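Local coordinates for uncharacterized protein AF_1382 (Archaeoglobus fulgidus, PDB 3OV8), which is uncharacterized but probably binds DNA through a winged helix-turn-helix fold as a transcriptional regulator, perhaps as a dimer, at the interface of chains A and B. Residues are numbered along the deposited sequence; one frame, centred on the assembly and turned at random. Chains: chain A/B, Protein AF_1382.

The interface of chains A and B. Residues chain A 18, 54, 59, 80, 84; chain B 9, 87, 91.
B:Leu9 pushes its isobutyl group into an apolar pocket of chain A, lined by A:Leu18, A:Phe54, A:Met59, A:Ile80 and A:Ile84. Its methyl CD1 is the busier branch. It meets the terminal methyl CE of A:Met59 at 3.8 Å, the two side chains pointing tip to tip. The same CD1 lies 3.9 Å from CG2 of A:Ile80. It also touches CD1 of A:Ile84 and CD2 of A:Leu18. The other branch, CD2, turns toward A:Leu18 and toward the ring of A:Phe54, where the nearest atom is CZ at 4.2 Å. The bend of A:Met59 at its last torsion (chi3 64°) helps turn CE toward the leucine.

A second group of contacts involves sulfur. B:Met91 crosses A:Met59 and A:Ile80 at about a right angle. Its CE lies 3.7 Å from CD1 of A:Ile80 and 3.8 Å from SD of A:Met59. The two thioethers are also in contact, SD to SD. CG of B:Met91 is anti to the backbone N (chi1 -168°), and the chain then folds at chi2 and chi3, which sets SD and CE beside the end methyl CD1 of A:Ile80.

The third group is isoleucine on isoleucine. CD1 of B:Ile87 lies across A:Ile84 and meets its CG1 at 3.7 Å. CG2 of B:Ile87 makes a looser contact with CG2 of A:Ile80. A:Ile80 thus touches B:Leu9, B:Ile87 and B:Met91. An alanine here removes both branches and would probably open a gap between these three, leaving the CE methyl of B:Met91 freer to turn.

The patch joins helix 75-92 of chain A to the same helix of chain B. Helix 5-9 of chain B adds B:Leu9, which reaches toward helices 12-26 and 44-56 of chain A. A:Met59 comes from the loop between helix 44-56 and strand 60-65. Helix 75-92 of chain B thus packs against the probable winged helix-turn-helix domain of chain A. The two-fold axis repeats the patch with the chains exchanged, consistent with a dimer.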
loop_
_atom_site.group_PDB
_atom_site.type_symbol
_atom_site.label_atom_id
_atom_site.label_comp_id
_atom_site.label_asym_id
_atom_site.label_seq_id
_atom_site.Cartn_x
_atom_site.Cartn_y
_atom_site.Cartn_z
ATOM N N LEU A 18 2.275 -3.246 10.600
ATOM C CA LEU A 18 3.190 -4.100 9.855
ATOM C C LEU A 18 4.640 -3.618 9.946
ATOM O O LEU A 18 5.551 -4.423 10.165
ATOM C CB LEU A 18 2.761 -4.151 8.376
ATOM C CG LEU A 18 3.657 -5.025 7.504
ATOM C CD1 LEU A 18 3.598 -6.457 7.990
ATOM C CD2 LEU A 18 3.234 -4.923 6.016
ATOM N N PHE A 54 -3.740 -10.160 9.504
ATOM C CA PHE A 54 -2.428 -10.481 8.955
ATOM C C PHE A 54 -2.184 -11.975 9.027
ATOM O O PHE A 54 -1.618 -12.567 8.100
ATOM C CB PHE A 54 -1.298 -9.767 9.710
ATOM C CG PHE A 54 -1.175 -8.306 9.388
ATOM C CD1 PHE A 54 -1.805 -7.766 8.283
ATOM C CD2 PHE A 54 -0.394 -7.482 10.174
ATOM C CE1 PHE A 54 -1.677 -6.422 7.984
ATOM C CE2 PHE A 54 -0.264 -6.131 9.878
ATOM C CZ PHE A 54 -0.909 -5.605 8.786
ATOM N N MET A 59 0.733 -13.606 6.712
ATOM C CA MET A 59 1.827 -12.632 6.758
ATOM C C MET A 59 2.504 -12.599 8.142
ATOM O O MET A 59 3.651 -12.183 8.267
ATOM C CB MET A 59 1.313 -11.224 6.423
ATOM C CG MET A 59 0.884 -11.051 4.971
ATOM S SD MET A 59 -0.026 -9.510 4.759
ATOM C CE MET A 59 1.216 -8.283 5.153
ATOM N N ILE A 80 6.775 -8.500 1.924
ATOM C CA ILE A 80 5.847 -7.397 1.748
ATOM C C ILE A 80 6.336 -6.151 2.495
ATOM O O ILE A 80 6.391 -5.066 1.926
ATOM C CB ILE A 80 4.432 -7.794 2.192
ATOM C CG1 ILE A 80 3.851 -8.797 1.181
ATOM C CG2 ILE A 80 3.534 -6.559 2.303
ATOM C CD1 ILE A 80 2.630 -9.524 1.675
ATOM N N ILE A 84 7.285 -2.458 0.949
ATOM C CA ILE A 84 6.643 -1.246 1.433
ATOM C C ILE A 84 7.684 -0.227 1.921
ATOM O O ILE A 84 7.575 0.979 1.659
ATOM C CB ILE A 84 5.621 -1.566 2.535
ATOM C CG1 ILE A 84 4.398 -2.257 1.921
ATOM C CG2 ILE A 84 5.199 -0.284 3.253
ATOM C CD1 ILE A 84 3.423 -2.805 2.951
ATOM N N LEU B 9 -4.107 -3.671 3.387
ATOM C CA LEU B 9 -2.998 -2.727 3.402
ATOM C C LEU B 9 -3.214 -1.468 2.559
ATOM O O LEU B 9 -2.649 -0.415 2.858
ATOM C CB LEU B 9 -1.713 -3.418 2.951
ATOM C CG LEU B 9 -1.049 -4.285 4.017
ATOM C CD1 LEU B 9 0.076 -5.097 3.413
ATOM C CD2 LEU B 9 -0.556 -3.419 5.173
ATOM N N ILE B 87 4.256 -6.488 -4.662
ATOM C CA ILE B 87 3.495 -6.780 -3.444
ATOM C C ILE B 87 2.229 -7.564 -3.785
ATOM O O ILE B 87 1.919 -8.577 -3.166
ATOM C CB ILE B 87 3.112 -5.491 -2.693
ATOM C CG1 ILE B 87 4.374 -4.818 -2.133
ATOM C CG2 ILE B 87 2.148 -5.801 -1.549
ATOM C CD1 ILE B 87 4.140 -3.440 -1.566
ATOM N N MET B 91 1.359 -11.186 -2.382
ATOM C CA MET B 91 0.145 -11.401 -1.598
ATOM C C MET B 91 -0.698 -12.543 -2.151
ATOM O O MET B 91 -1.286 -13.315 -1.393
ATOM C CB MET B 91 -0.696 -10.128 -1.540
ATOM C CG MET B 91 -1.812 -10.192 -0.515
ATOM S SD MET B 91 -1.185 -10.084 1.176
ATOM C CE MET B 91 -0.869 -8.333 1.285
#